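Local coordinates for proline dehydrogenase (Bradyrhizobium japonicum USDA 110, PDB 3HAZ), which oxidises proline to glutamate in two steps, through an FAD-dependent proline dehydrogenase and an NAD-dependent 1-pyrroline-5-carboxylate dehydrogenase joined in one polypeptide, at the interface of chains A and B. Coordinates in Å, arbitrary orientation; residue numbers count along the deposited sequence, not the author numbering. Chains: chain A/B, Proline dehydrogenase.

Contact 1: the interface of chains A and B. Residues chain A 932, 940; chain B 981, 983-984.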
loop_
_atom_site.group_PDB
_atom_site.type_symbol
_atom_site.label_atom_id
_atom_site.label_comp_id
_atom_site.label_asym_id
_atom_site.label_seq_id
_atom_site.Cartn_x
_atom_site.Cartn_y
_atom_site.Cartn_z
ATOM N N ILE A 932 -8.884 -19.745 34.787
ATOM C CA ILE A 932 -9.017 -20.048 33.361
ATOM C C ILE A 932 -8.016 -21.125 32.935
ATOM O O ILE A 932 -8.371 -22.068 32.230
ATOM C CB ILE A 932 -8.817 -18.791 32.493
ATOM C CG1 ILE A 932 -9.965 -17.802 32.706
ATOM C CG2 ILE A 932 -8.705 -19.158 31.008
ATOM C CD1 ILE A 932 -9.686 -16.421 32.118
ATOM N N ILE A 940 -16.387 -19.294 29.622
ATOM C CA ILE A 940 -16.032 -18.650 30.883
ATOM C C ILE A 940 -16.459 -17.186 30.819
ATOM O O ILE A 940 -16.133 -16.465 29.870
ATOM C CB ILE A 940 -14.517 -18.793 31.166
ATOM C CG1 ILE A 940 -14.144 -20.283 31.227
ATOM C CG2 ILE A 940 -14.113 -18.072 32.456
ATOM C CD1 ILE A 940 -12.676 -20.542 31.464
ATOM N N GLN B 981 -12.514 -23.024 23.687
ATOM C CA GLN B 981 -12.855 -22.330 24.917
ATOM C C GLN B 981 -13.067 -20.851 24.632
ATOM O O GLN B 981 -12.200 -20.187 24.070
ATOM C CB GLN B 981 -11.758 -22.509 25.968
ATOM C CG GLN B 981 -12.066 -21.832 27.305
ATOM C CD GLN B 981 -11.180 -22.346 28.428
ATOM O OE1 GLN B 981 -10.030 -21.935 28.563
ATOM N NE2 GLN B 981 -11.716 -23.259 29.238
ATOM N N VAL B 983 -13.576 -17.171 26.280
ATOM C CA VAL B 983 -13.447 -16.364 27.489
ATOM C C VAL B 983 -14.037 -14.983 27.247
ATOM O O VAL B 983 -13.610 -14.251 26.349
ATOM C CB VAL B 983 -11.980 -16.224 27.936
ATOM C CG1 VAL B 983 -11.863 -15.217 29.082
ATOM C CG2 VAL B 983 -11.420 -17.573 28.342
ATOM N N THR B 984 -15.038 -14.647 28.045
ATOM C CA THR B 984 -15.731 -13.376 27.935
ATOM C C THR B 984 -15.511 -12.576 29.207
ATOM O O THR B 984 -15.876 -13.022 30.294
ATOM C CB THR B 984 -17.244 -13.590 27.728
ATOM O OG1 THR B 984 -17.462 -14.350 26.531
ATOM C CG2 THR B 984 -17.979 -12.252 27.642
#
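A:Ile932, on helix 925-934, and B:Val983, on strand 978-986, meet tip to tip at the apolar centre of this patch. The delta-methyl CD1 of A:Ile932 lies 3.9 Å from CG1 of B:Val983, while its other branch, CG2, turns toward CG2 of the valine at 4.1 Å. CG1 of B:Val983 stands anti to the backbone N (chi1 172°), which leaves CG2 beside that nitrogen and presents both methyls to the helix. Next to this pair the side chain of A:Ile940, from strand 939-942, reaches the end of B:Gln981 at an oblique angle, its CD1 3.6 Å from the amide nitrogen NE2. The glutamine stretches out beyond CG, and its amide spans the two isoleucines: NE2 and CD lie by A:Ile940, whereas the carbonyl OE1 comes to 3.9 Å from CG2 of A:Ile932. Were B:Gln981 replaced by an alanine, CD1 of A:Ile940 and CG2 of A:Ile932 would probably lose the amide packed against them, opening a gap at the edge of the apolar cluster. At the polar rim the backbone takes over, with N of B:Thr984 giving a nearly straight hydrogen bond (170° at H) to O of A:Ile940 at 2.8 Å. A:Ile940 and B:Val983 thus pair as a parallel beta bridge, so the site sews strand 978-986 of one PutA chain onto strand 939-942 of the other, a contact that probably contributes to self-association.

Contact 2: the interface of chains A and B. Residues chain A 940-944; chain B 984-986.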
loop_
_atom_site.group_PDB
_atom_site.type_symbol
_atom_site.label_atom_id
_atom_site.label_comp_id
_atom_site.label_asym_id
_atom_site.label_seq_id
_atom_site.Cartn_x
_atom_site.Cartn_y
_atom_site.Cartn_z
ATOM N N ILE A 940 -16.387 -19.294 29.622
ATOM C CA ILE A 940 -16.032 -18.650 30.883
ATOM C C ILE A 940 -16.459 -17.186 30.819
ATOM O O ILE A 940 -16.133 -16.465 29.870
ATOM C CB ILE A 940 -14.517 -18.793 31.166
ATOM C CG1 ILE A 940 -14.144 -20.283 31.227
ATOM C CG2 ILE A 940 -14.113 -18.072 32.456
ATOM C CD1 ILE A 940 -12.676 -20.542 31.464
ATOM N N TYR A 941 -17.234 -16.768 31.809
ATOM C CA TYR A 941 -17.724 -15.399 31.883
ATOM C C TYR A 941 -17.156 -14.716 33.128
ATOM O O TYR A 941 -17.319 -15.205 34.251
ATOM C CB TYR A 941 -19.249 -15.387 31.949
ATOM C CG TYR A 941 -19.952 -15.843 30.686
ATOM C CD1 TYR A 941 -20.459 -17.136 30.573
ATOM C CD2 TYR A 941 -20.136 -14.967 29.620
ATOM C CE1 TYR A 941 -21.126 -17.547 29.426
ATOM C CE2 TYR A 941 -20.795 -15.368 28.469
ATOM C CZ TYR A 941 -21.287 -16.657 28.372
ATOM O OH TYR A 941 -21.940 -17.045 27.215
ATOM N N VAL A 942 -16.497 -13.585 32.921
ATOM C CA VAL A 942 -15.810 -12.893 33.999
ATOM C C VAL A 942 -16.493 -11.573 34.341
ATOM O O VAL A 942 -16.621 -10.691 33.491
ATOM C CB VAL A 942 -14.335 -12.636 33.630
ATOM C CG1 VAL A 942 -13.596 -11.921 34.778
ATOM C CG2 VAL A 942 -13.657 -13.953 33.281
ATOM N N ASN A 943 -16.944 -11.453 35.586
ATOM C CA ASN A 943 -17.519 -10.205 36.072
ATOM C C ASN A 943 -18.773 -9.804 35.302
ATOM O O ASN A 943 -19.044 -8.621 35.110
ATOM C CB ASN A 943 -16.468 -9.084 36.045
ATOM C CG ASN A 943 -15.377 -9.283 37.097
ATOM O OD1 ASN A 943 -15.573 -10.004 38.078
ATOM N ND2 ASN A 943 -14.223 -8.646 36.893
ATOM N N ARG A 944 -19.526 -10.809 34.864
ATOM C CA ARG A 944 -20.837 -10.616 34.249
ATOM C C ARG A 944 -21.658 -11.893 34.432
ATOM O O ARG A 944 -21.163 -12.891 34.959
ATOM C CB ARG A 944 -20.710 -10.277 32.758
ATOM C CG ARG A 944 -19.896 -11.287 31.944
ATOM C CD ARG A 944 -20.338 -11.290 30.485
ATOM N NE ARG A 944 -21.614 -11.987 30.327
ATOM C CZ ARG A 944 -22.267 -12.123 29.177
ATOM N NH1 ARG A 944 -23.419 -12.786 29.148
ATOM N NH2 ARG A 944 -21.775 -11.593 28.060
ATOM N N THR B 984 -15.038 -14.647 28.045
ATOM C CA THR B 984 -15.731 -13.376 27.935
ATOM C C THR B 984 -15.511 -12.576 29.207
ATOM O O THR B 984 -15.876 -13.022 30.294
ATOM C CB THR B 984 -17.244 -13.590 27.728
ATOM O OG1 THR B 984 -17.462 -14.350 26.531
ATOM C CG2 THR B 984 -17.979 -12.252 27.642
ATOM N N ILE B 985 -14.917 -11.395 29.072
ATOM C CA ILE B 985 -14.630 -10.551 30.227
ATOM C C ILE B 985 -15.334 -9.202 30.130
ATOM O O ILE B 985 -15.198 -8.494 29.135
ATOM C CB ILE B 985 -13.122 -10.300 30.363
ATOM C CG1 ILE B 985 -12.375 -11.631 30.472
ATOM C CG2 ILE B 985 -12.824 -9.364 31.560
ATOM C CD1 ILE B 985 -10.871 -11.514 30.249
ATOM N N ASN B 986 -16.105 -8.861 31.158
ATOM C CA ASN B 986 -16.693 -7.539 31.253
ATOM C C ASN B 986 -15.578 -6.567 31.621
ATOM O O ASN B 986 -15.104 -6.557 32.754
ATOM C CB ASN B 986 -17.800 -7.527 32.310
ATOM C CG ASN B 986 -18.379 -6.152 32.537
ATOM O OD1 ASN B 986 -18.017 -5.189 31.860
ATOM N ND2 ASN B 986 -19.285 -6.047 33.505
HETATM O O HOH W 1 -13.110 -7.621 34.414
#
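The carbonyl O of B:Thr984 accepts a hydrogen bond from N of A:Val942 at 2.8 Å, directed almost straight off the C=O group. The same A:Val942 turns acceptor through its O, to which N of B:Asn986, two residues on in chain B, donates at 3.0 Å, with 173° at H. Strands 939-942 of chain A and 978-986 of chain B therefore run parallel here, with bridges pairing A:Tyr941 with B:Thr984 and A:Val942 with B:Ile985. The side chains of each pair lie alongside one another and point the same way. CD2 of the tyrosine ring sits 3.7 Å from CB of B:Thr984, and A:Val942 presses CB and CG2 against CG1 of B:Ile985. With OG1 of B:Thr984 beside the backbone N (chi1 -59°), the methyl CG2 is left anti to that nitrogen and turned toward A:Arg944, whose CD approaches to 3.8 Å. The arginine chain bends at chi3 (-75°), bringing its guanidinium round so that one face takes CD2 of A:Tyr941 near its rim; tyrosine, threonine and arginine thus pack together on one side of the paired strands. Past the end of strand 939-942, the side chain of B:Asn986, the last residue of its own strand, extends the pairing to the loop residue A:Asn943. Its amide ND2 donates to the backbone O of A:Asn943 at 3.0 Å; the acceptor lies close to the asparagine's amide plane, while the donor is tilted from the carbonyl plane. This adds a side-chain bond to the same residue whose backbone N is already held by A:Val942, which would restrict rotation of the amide. A water completes the link between the two asparagines, 2.9 Å from ND2 of A:Asn943 and 2.8 Å from the backbone O of B:Asn986.

Contact 1 and contact 2 are successive stretches of one parallel strand pairing, their C-alpha centres about 7 Å apart. A:Ile940 and B:Thr984 belong to both, so the backbone register set in contact 1 continues directly into contact 2. Helix 925-934 buttresses the first stretch, whereas the loop after strand 939-942 extends the second. The centre of contact 2 is about 16 Å from A:Cys794, the predicted catalytic cysteine, which brings chain B toward chain A's aldehyde dehydrogenase site without showing that it takes part. Two-fold symmetry repeats both contacts with the chains exchanged, consistent with a reciprocal pairing of strands between chains A and B.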